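Local coordinates for ABC transporter periplasmic peptide-binding protein (Pseudoalteromonas, PDB 4QFL) that binds dipeptides such as Ala-Phe in the periplasm and probably delivers them to an ABC transporter for uptake, at residues A[312-317]-A[496-501]; A[317-322]-A[501-506]; A[376-381]-A[391-396]. One frame throughout, in Å; residues are numbered along the deposited sequence.

Contact 1 of 3, residues A[312-317]-A[496-501]; sequences ALVHAI and EQLPLY
One face of the Tyr-501 ring carries a methyl of Val-314: CG1 stands almost squarely over the middle of the ring, 3.5 Å from the centroid and 9° off the normal, a well-centred CH-pi contact. The second methyl, CG2, lies nearer the root of the aromatic side chain, 3.9 Å from Tyr-501 CG. At the phenol end of the ring a water joins the segments; it donates to Val-314 O (3.0 Å) and to Ile-317 O, and has a weak, longer bond of 3.3 Å with Tyr-501 OH. With CG anti to the backbone N (chi1 175°), Tyr-501 reaches from its strand to Val-314, the first residue of a type I turn running to Ile-317. The contact thus packs the end of helix 307-314 against the start of strand 500-513 in a lobe of this family 5 solute-binding protein. Just before the strand, Leu-498 leaves helix 480-497 with positive phi and adds a looser apolar touch, its CD1 lying 4.4 Å from Val-314 CG2. Pro-352, from a neighbouring loop, packs on both Val-314 and Tyr-501, while Arg-310 hydrogen-bonds to Gln-497 O.

Contact 2 of 3, residues A[317-322]-A[501-506]; sequences IDIEKI and YPIAHG
Ile-319 opens helix 319-325 opposite strand 500-513, where its CA lies 7.2 Å from that of Ile-503, the nearest pair of CA atoms across the segments. Asp-318 precedes the helix as its N-cap and is also the centre of an inverse gamma turn. Its OD1 accepts from Lys-321 N at 3.3 Å, a bent bond (140°) that arrives from above the carboxylate plane. On the other segment, Ile-503 and Ala-504 together face Gly-293 of strand 291-297 and form a classic beta bulge.

Between the backbones, the Ile-319 and Tyr-501 side chains approach from opposite directions. CG1 of Ile-319 sits 3.3 Å from Tyr-501 OH, and CD1 meets the ring obliquely, 3.8 Å from CE2. Because CG1 is anti to the carbonyl carbon (chi1 -68°), the ethyl branch of Ile-319 is the one that extends to the strand; its CD1 also touches Ile-503 CG2 at 4.1 Å. The ethyl arm thus meets both strand side chains, CG1 and CD1 on Tyr-501 and CD1 alone on Ile-503. Replacing Tyr-501 by an alanine is likely to open a gap beside Ile-319 and to leave the water on Ile-317 O without its weak phenol partner.

Beyond the segments, Asp-399 of helix 389-401 accepts from Asp-318 N, and Trp-295 packs on Ile-503. The arrangement is an N-capped helix laid by its first turn against a bulged antiparallel strand, within a lobe of the periplasmic binding protein.

Contact 3 of 3, residues A[376-381]-A[391-396]; sequences IWAMPV and KMAELM
Ala-378 and Ala-393 meet methyl to methyl, CB to CB at 4.0 Å, at the point where the strand and helix backbones come nearest, with their CA atoms 6.4 Å apart. Two small side chains let the elements approach closely here. Ala-393 is also met by Ile-376, whose CG2 lies 4.1 Å from the alanine CB, so this one methyl packs on two strand residues. Ile-376 divides its branches between successive helical turns: CG1 is anti to the carbonyl carbon (chi1 -65°) and the ethyl arm is extended, which carries CD1 to Met-396 CB at 4.1 Å. The Ile-376 and Met-396 side chains cross at about a right angle. Leu-430 and Ile-409 of the flanking strands 428-434 and 406-410 continue the apolar layer around Ala-393.

Away from this apolar core the segments part. Beyond Ala-378 the chain through Pro-380 diverges from the helix, and Pro-380 is partly exposed. On the helix, Glu-394 points away from the strand and is partly exposed too, with a long, weak ion pair to Arg-390.

The axes of 376-378 and 391-396 approach to 8.6 Å and run nearly antiparallel, at 158°. Strand 373-378 and helix 389-401 form the first strand and the helix of a beta-alpha-beta crossover completed by strand 406-410, which pairs in parallel with 373-378.

Contacts 1 and 2 lie 11 Å apart between centres and are successive along strand 500-513: Tyr-501 serves both, and one water, weakly bonded to its hydroxyl, also binds Val-314 O and Ile-317 O. Contact 3 is nested in the sequence between the halves of the other two and reaches the same sheet. It meets their first segments through two methionines: Met-396 CE touches Ile-317 CG2 at 3.8 Å, and Met-392 CE touches Ile-322 CG2 at 3.7 Å, so helices 319-325 and 389-401 pack together. None of the three lines the dipeptide pocket directly; the side chains of Ile-503 and Ala-378 are each about 13 Å from the bound phenylalanine.

Contact 1 of 3, residues A[312-317]-A[496-501]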
loop_
_atom_site.group_PDB
_atom_site.type_symbol
_atom_site.label_atom_id
_atom_site.label_comp_id
_atom_site.label_asym_id
_atom_site.label_seq_id
_atom_site.Cartn_x
_atom_site.Cartn_y
_atom_site.Cartn_z
ATOM N N ALA A 312 28.081 4.284 -7.270
ATOM C CA ALA A 312 29.020 3.173 -7.201
ATOM C C ALA A 312 28.348 1.846 -6.806
ATOM O O ALA A 312 28.600 0.818 -7.426
ATOM C CB ALA A 312 30.169 3.506 -6.259
ATOM N N LEU A 313 27.486 1.864 -5.796
ATOM C CA LEU A 313 26.876 0.635 -5.297
ATOM C C LEU A 313 25.924 -0.023 -6.306
ATOM O O LEU A 313 25.897 -1.247 -6.454
ATOM C CB LEU A 313 26.115 0.904 -3.998
ATOM C CG LEU A 313 26.885 1.226 -2.716
ATOM C CD1 LEU A 313 25.961 1.884 -1.704
ATOM C CD2 LEU A 313 27.520 -0.020 -2.125
ATOM N N VAL A 314 25.127 0.799 -6.971
ATOM C CA VAL A 314 24.153 0.317 -7.941
ATOM C C VAL A 314 24.803 -0.453 -9.094
ATOM O O VAL A 314 24.271 -1.475 -9.535
ATOM C CB VAL A 314 23.310 1.474 -8.513
ATOM C CG1 VAL A 314 22.548 1.016 -9.734
ATOM C CG2 VAL A 314 22.353 2.015 -7.453
ATOM N N HIS A 315 25.946 0.038 -9.581
ATOM C CA HIS A 315 26.625 -0.579 -10.725
ATOM C C HIS A 315 27.162 -1.981 -10.417
ATOM O O HIS A 315 27.519 -2.731 -11.323
ATOM C CB HIS A 315 27.758 0.319 -11.242
ATOM C CG HIS A 315 27.291 1.476 -12.075
ATOM N ND1 HIS A 315 26.498 1.321 -13.192
ATOM C CD2 HIS A 315 27.524 2.806 -11.967
ATOM C CE1 HIS A 315 26.252 2.503 -13.728
ATOM N NE2 HIS A 315 26.864 3.422 -13.003
ATOM N N ALA A 316 27.209 -2.333 -9.139
ATOM C CA ALA A 316 27.753 -3.614 -8.717
ATOM C C ALA A 316 26.705 -4.721 -8.761
ATOM O O ALA A 316 27.019 -5.892 -8.535
ATOM C CB ALA A 316 28.315 -3.492 -7.324
ATOM N N ILE A 317 25.459 -4.355 -9.047
ATOM C CA ILE A 317 24.344 -5.283 -8.867
ATOM C C ILE A 317 23.926 -6.001 -10.138
ATOM O O ILE A 317 23.531 -5.379 -11.114
ATOM C CB ILE A 317 23.126 -4.586 -8.242
ATOM C CG1 ILE A 317 23.555 -3.831 -6.988
ATOM C CG2 ILE A 317 22.052 -5.609 -7.892
ATOM C CD1 ILE A 317 24.222 -4.721 -5.956
ATOM N N GLU A 496 18.781 10.354 -11.523
ATOM C CA GLU A 496 19.962 11.201 -11.364
ATOM C C GLU A 496 20.459 11.154 -9.939
ATOM O O GLU A 496 21.649 11.001 -9.693
ATOM C CB GLU A 496 19.643 12.658 -11.702
ATOM C CG GLU A 496 19.073 12.895 -13.084
ATOM C CD GLU A 496 20.134 12.946 -14.168
ATOM O OE1 GLU A 496 20.071 13.885 -15.000
ATOM O OE2 GLU A 496 21.018 12.051 -14.193
ATOM N N GLN A 497 19.536 11.301 -8.998
ATOM C CA GLN A 497 19.895 11.448 -7.594
ATOM C C GLN A 497 19.956 10.117 -6.860
ATOM O O GLN A 497 20.590 10.007 -5.815
ATOM C CB GLN A 497 18.924 12.413 -6.887
ATOM C CG GLN A 497 19.062 13.886 -7.307
ATOM C CD GLN A 497 20.490 14.422 -7.137
ATOM O OE1 GLN A 497 21.080 14.975 -8.075
ATOM N NE2 GLN A 497 21.053 14.246 -5.944
ATOM N N LEU A 498 19.272 9.118 -7.401
ATOM C CA LEU A 498 19.250 7.782 -6.806
ATOM C C LEU A 498 18.972 7.722 -5.310
ATOM O O LEU A 498 19.712 7.084 -4.575
ATOM C CB LEU A 498 20.563 7.062 -7.082
ATOM C CG LEU A 498 20.781 6.808 -8.568
ATOM C CD1 LEU A 498 22.142 6.187 -8.774
ATOM C CD2 LEU A 498 19.666 5.925 -9.129
ATOM N N PRO A 499 17.894 8.372 -4.853
ATOM C CA PRO A 499 17.488 8.119 -3.471
ATOM C C PRO A 499 17.167 6.634 -3.340
ATOM O O PRO A 499 17.474 6.005 -2.339
ATOM C CB PRO A 499 16.232 8.974 -3.313
ATOM C CG PRO A 499 15.753 9.226 -4.728
ATOM C CD PRO A 499 16.972 9.266 -5.565
ATOM N N LEU A 500 16.550 6.078 -4.371
ATOM C CA LEU A 500 16.361 4.648 -4.447
ATOM C C LEU A 500 16.594 4.201 -5.882
ATOM O O LEU A 500 16.580 5.011 -6.811
ATOM C CB LEU A 500 14.964 4.254 -3.966
ATOM C CG LEU A 500 13.755 4.988 -4.557
ATOM C CD1 LEU A 500 13.485 4.530 -5.988
ATOM C CD2 LEU A 500 12.503 4.800 -3.703
ATOM N N TYR A 501 16.809 2.905 -6.049
ATOM C CA TYR A 501 17.100 2.321 -7.346
ATOM C C TYR A 501 15.990 1.364 -7.712
ATOM O O TYR A 501 15.855 0.310 -7.081
ATOM C CB TYR A 501 18.413 1.553 -7.267
ATOM C CG TYR A 501 18.807 0.786 -8.516
ATOM C CD1 TYR A 501 18.666 1.338 -9.784
ATOM C CD2 TYR A 501 19.363 -0.480 -8.415
ATOM C CE1 TYR A 501 19.055 0.629 -10.921
ATOM C CE2 TYR A 501 19.750 -1.189 -9.533
ATOM C CZ TYR A 501 19.596 -0.635 -10.780
ATOM O OH TYR A 501 19.993 -1.364 -11.878
HETATM O O HOH W 1 23.014 -2.719 -11.932
#

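Contact 2 of 3, residues A[317-322]-A[501-506]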
loop_
_atom_site.group_PDB
_atom_site.type_symbol
_atom_site.label_atom_id
_atom_site.label_comp_id
_atom_site.label_asym_id
_atom_site.label_seq_id
_atom_site.Cartn_x
_atom_site.Cartn_y
_atom_site.Cartn_z
ATOM N N ILE A 317 25.459 -4.355 -9.047
ATOM C CA ILE A 317 24.344 -5.283 -8.867
ATOM C C ILE A 317 23.926 -6.001 -10.138
ATOM O O ILE A 317 23.531 -5.379 -11.114
ATOM C CB ILE A 317 23.126 -4.586 -8.242
ATOM C CG1 ILE A 317 23.555 -3.831 -6.988
ATOM C CG2 ILE A 317 22.052 -5.609 -7.892
ATOM C CD1 ILE A 317 24.222 -4.721 -5.956
ATOM N N ASP A 318 24.015 -7.323 -10.105
ATOM C CA ASP A 318 23.636 -8.144 -11.243
ATOM C C ASP A 318 22.128 -8.231 -11.322
ATOM O O ASP A 318 21.529 -9.160 -10.785
ATOM C CB ASP A 318 24.214 -9.552 -11.101
ATOM C CG ASP A 318 24.165 -10.342 -12.404
ATOM O OD1 ASP A 318 23.420 -9.947 -13.330
ATOM O OD2 ASP A 318 24.880 -11.364 -12.504
ATOM N N ILE A 319 21.517 -7.265 -11.993
ATOM C CA ILE A 319 20.064 -7.195 -12.050
ATOM C C ILE A 319 19.478 -8.382 -12.805
ATOM O O ILE A 319 18.385 -8.859 -12.491
ATOM C CB ILE A 319 19.576 -5.870 -12.686
ATOM C CG1 ILE A 319 19.891 -4.705 -11.761
ATOM C CG2 ILE A 319 18.071 -5.900 -12.899
ATOM C CD1 ILE A 319 19.285 -4.878 -10.384
ATOM N N GLU A 320 20.208 -8.866 -13.802
ATOM C CA GLU A 320 19.672 -9.918 -14.653
ATOM C C GLU A 320 19.656 -11.268 -13.949
ATOM O O GLU A 320 18.857 -12.144 -14.280
ATOM C CB GLU A 320 20.417 -9.966 -15.989
ATOM C CG GLU A 320 20.036 -8.822 -16.933
ATOM C CD GLU A 320 18.575 -8.895 -17.387
ATOM O OE1 GLU A 320 18.058 -10.025 -17.544
ATOM O OE2 GLU A 320 17.942 -7.829 -17.583
ATOM N N LYS A 321 20.524 -11.420 -12.958
ATOM C CA LYS A 321 20.571 -12.630 -12.151
ATOM C C LYS A 321 19.440 -12.626 -11.130
ATOM O O LYS A 321 18.930 -13.681 -10.746
ATOM C CB LYS A 321 21.917 -12.736 -11.438
ATOM C CG LYS A 321 21.994 -13.833 -10.381
ATOM C CD LYS A 321 21.844 -15.201 -11.001
ATOM C CE LYS A 321 22.130 -16.286 -9.992
ATOM N NZ LYS A 321 22.054 -17.632 -10.620
ATOM N N ILE A 322 19.063 -11.428 -10.686
ATOM C CA ILE A 322 17.923 -11.263 -9.793
ATOM C C ILE A 322 16.615 -11.536 -10.524
ATOM O O ILE A 322 15.718 -12.186 -9.982
ATOM C CB ILE A 322 17.900 -9.862 -9.154
ATOM C CG1 ILE A 322 18.973 -9.773 -8.061
ATOM C CG2 ILE A 322 16.523 -9.566 -8.562
ATOM C CD1 ILE A 322 19.151 -8.395 -7.491
ATOM N N TYR A 501 16.809 2.905 -6.049
ATOM C CA TYR A 501 17.100 2.321 -7.346
ATOM C C TYR A 501 15.990 1.364 -7.712
ATOM O O TYR A 501 15.855 0.310 -7.081
ATOM C CB TYR A 501 18.413 1.553 -7.267
ATOM C CG TYR A 501 18.807 0.786 -8.516
ATOM C CD1 TYR A 501 18.666 1.338 -9.784
ATOM C CD2 TYR A 501 19.363 -0.480 -8.415
ATOM C CE1 TYR A 501 19.055 0.629 -10.921
ATOM C CE2 TYR A 501 19.750 -1.189 -9.533
ATOM C CZ TYR A 501 19.596 -0.635 -10.780
ATOM O OH TYR A 501 19.993 -1.364 -11.878
ATOM N N PRO A 502 15.185 1.729 -8.725
ATOM C CA PRO A 502 14.129 0.842 -9.219
ATOM C C PRO A 502 14.747 -0.458 -9.695
ATOM O O PRO A 502 15.698 -0.431 -10.473
ATOM C CB PRO A 502 13.566 1.612 -10.419
ATOM C CG PRO A 502 13.872 3.040 -10.128
ATOM C CD PRO A 502 15.190 3.027 -9.425
ATOM N N ILE A 503 14.236 -1.587 -9.226
ATOM C CA ILE A 503 14.796 -2.858 -9.646
ATOM C C ILE A 503 13.885 -3.564 -10.630
ATOM O O ILE A 503 14.291 -3.830 -11.753
ATOM C CB ILE A 503 15.115 -3.762 -8.459
ATOM C CG1 ILE A 503 16.298 -3.171 -7.685
ATOM C CG2 ILE A 503 15.446 -5.159 -8.938
ATOM C CD1 ILE A 503 16.181 -3.329 -6.204
ATOM N N ALA A 504 12.649 -3.828 -10.225
ATOM C CA ALA A 504 11.746 -4.628 -11.038
ATOM C C ALA A 504 10.284 -4.394 -10.688
ATOM O O ALA A 504 9.957 -3.783 -9.680
ATOM C CB ALA A 504 12.078 -6.089 -10.879
ATOM N N HIS A 505 9.404 -4.907 -11.532
ATOM C CA HIS A 505 7.983 -4.889 -11.255
ATOM C C HIS A 505 7.488 -6.327 -11.277
ATOM O O HIS A 505 7.729 -7.046 -12.248
ATOM C CB HIS A 505 7.259 -4.053 -12.307
ATOM C CG HIS A 505 7.892 -2.715 -12.551
ATOM N ND1 HIS A 505 8.714 -2.464 -13.625
ATOM C CD2 HIS A 505 7.822 -1.560 -11.852
ATOM C CE1 HIS A 505 9.120 -1.206 -13.583
ATOM N NE2 HIS A 505 8.594 -0.639 -12.515
ATOM N N GLY A 506 6.812 -6.751 -10.205
ATOM C CA GLY A 506 6.340 -8.124 -10.099
ATOM C C GLY A 506 4.958 -8.374 -10.691
ATOM O O GLY A 506 4.213 -7.436 -11.004
HETATM O O HOH W 1 23.014 -2.719 -11.932
#

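Contact 3 of 3, residues A[376-381]-A[391-396]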
loop_
_atom_site.group_PDB
_atom_site.type_symbol
_atom_site.label_atom_id
_atom_site.label_comp_id
_atom_site.label_asym_id
_atom_site.label_seq_id
_atom_site.Cartn_x
_atom_site.Cartn_y
_atom_site.Cartn_z
ATOM N N ILE A 376 21.932 -4.187 4.423
ATOM C CA ILE A 376 20.789 -4.198 3.539
ATOM C C ILE A 376 19.666 -4.830 4.317
ATOM O O ILE A 376 19.747 -5.985 4.721
ATOM C CB ILE A 376 21.033 -5.025 2.286
ATOM C CG1 ILE A 376 22.126 -4.386 1.434
ATOM C CG2 ILE A 376 19.735 -5.171 1.487
ATOM C CD1 ILE A 376 22.389 -5.136 0.141
ATOM N N TRP A 377 18.621 -4.058 4.548
ATOM C CA TRP A 377 17.456 -4.565 5.221
ATOM C C TRP A 377 16.553 -5.298 4.237
ATOM O O TRP A 377 16.257 -4.777 3.165
ATOM C CB TRP A 377 16.735 -3.407 5.887
ATOM C CG TRP A 377 17.435 -2.968 7.127
ATOM C CD1 TRP A 377 18.750 -2.622 7.256
ATOM C CD2 TRP A 377 16.852 -2.822 8.422
ATOM N NE1 TRP A 377 19.024 -2.273 8.560
ATOM C CE2 TRP A 377 17.872 -2.390 9.293
ATOM C CE3 TRP A 377 15.562 -3.009 8.926
ATOM C CZ2 TRP A 377 17.638 -2.143 10.638
ATOM C CZ3 TRP A 377 15.338 -2.773 10.252
ATOM C CH2 TRP A 377 16.368 -2.342 11.099
ATOM N N ALA A 378 16.133 -6.508 4.609
ATOM C CA ALA A 378 15.348 -7.379 3.734
ATOM C C ALA A 378 14.008 -7.759 4.350
ATOM O O ALA A 378 13.953 -8.223 5.490
ATOM C CB ALA A 378 16.135 -8.641 3.389
ATOM N N MET A 379 12.932 -7.577 3.582
ATOM C CA MET A 379 11.579 -7.947 4.004
ATOM C C MET A 379 11.472 -9.443 4.308
ATOM O O MET A 379 12.064 -10.265 3.602
ATOM C CB MET A 379 10.563 -7.549 2.926
ATOM C CG MET A 379 10.647 -6.087 2.561
ATOM S SD MET A 379 9.559 -5.593 1.206
ATOM C CE MET A 379 10.473 -6.252 -0.183
ATOM N N PRO A 380 10.706 -9.800 5.356
ATOM C CA PRO A 380 10.562 -11.188 5.807
ATOM C C PRO A 380 9.475 -11.967 5.061
ATOM O O PRO A 380 9.377 -13.183 5.195
ATOM C CB PRO A 380 10.159 -11.020 7.270
ATOM C CG PRO A 380 9.358 -9.770 7.270
ATOM C CD PRO A 380 9.985 -8.862 6.238
ATOM N N VAL A 381 8.660 -11.264 4.285
ATOM C CA VAL A 381 7.526 -11.880 3.606
ATOM C C VAL A 381 7.520 -11.504 2.127
ATOM O O VAL A 381 8.081 -10.481 1.729
ATOM C CB VAL A 381 6.207 -11.416 4.222
ATOM C CG1 VAL A 381 5.990 -12.063 5.576
ATOM C CG2 VAL A 381 6.206 -9.906 4.347
ATOM N N LYS A 391 16.529 -13.649 -0.464
ATOM C CA LYS A 391 17.307 -14.177 -1.580
ATOM C C LYS A 391 17.948 -13.035 -2.358
ATOM O O LYS A 391 19.123 -13.099 -2.725
ATOM C CB LYS A 391 16.405 -14.992 -2.500
ATOM C CG LYS A 391 17.057 -15.529 -3.754
ATOM C CD LYS A 391 18.038 -16.641 -3.452
ATOM C CE LYS A 391 18.422 -17.416 -4.723
ATOM N NZ LYS A 391 19.820 -17.984 -4.692
ATOM N N MET A 392 17.176 -11.985 -2.613
ATOM C CA MET A 392 17.708 -10.826 -3.309
ATOM C C MET A 392 18.862 -10.186 -2.543
ATOM O O MET A 392 19.857 -9.784 -3.138
ATOM C CB MET A 392 16.618 -9.789 -3.558
ATOM C CG MET A 392 17.091 -8.636 -4.405
ATOM S SD MET A 392 15.788 -7.461 -4.788
ATOM C CE MET A 392 14.606 -8.509 -5.631
ATOM N N ALA A 393 18.727 -10.079 -1.229
ATOM C CA ALA A 393 19.765 -9.463 -0.410
ATOM C C ALA A 393 21.036 -10.315 -0.386
ATOM O O ALA A 393 22.151 -9.790 -0.349
ATOM C CB ALA A 393 19.252 -9.204 1.012
ATOM N N GLU A 394 20.863 -11.632 -0.412
ATOM C CA GLU A 394 22.001 -12.534 -0.477
ATOM C C GLU A 394 22.721 -12.439 -1.827
ATOM O O GLU A 394 23.949 -12.481 -1.885
ATOM C CB GLU A 394 21.570 -13.972 -0.179
ATOM C CG GLU A 394 21.098 -14.169 1.258
ATOM C CD GLU A 394 20.341 -15.476 1.472
ATOM O OE1 GLU A 394 20.082 -16.211 0.493
ATOM O OE2 GLU A 394 20.002 -15.764 2.634
ATOM N N LEU A 395 21.969 -12.303 -2.910
ATOM C CA LEU A 395 22.601 -12.135 -4.207
ATOM C C LEU A 395 23.407 -10.840 -4.242
ATOM O O LEU A 395 24.529 -10.803 -4.754
ATOM C CB LEU A 395 21.567 -12.169 -5.329
ATOM C CG LEU A 395 21.025 -13.568 -5.646
ATOM C CD1 LEU A 395 19.637 -13.495 -6.251
ATOM C CD2 LEU A 395 21.978 -14.348 -6.556
ATOM N N MET A 396 22.840 -9.775 -3.687
ATOM C CA MET A 396 23.518 -8.479 -3.671
ATOM C C MET A 396 24.742 -8.497 -2.758
ATOM O O MET A 396 25.754 -7.863 -3.049
ATOM C CB MET A 396 22.551 -7.375 -3.254
ATOM C CG MET A 396 21.430 -7.141 -4.245
ATOM S SD MET A 396 20.156 -6.102 -3.518
ATOM C CE MET A 396 19.951 -4.891 -4.817
#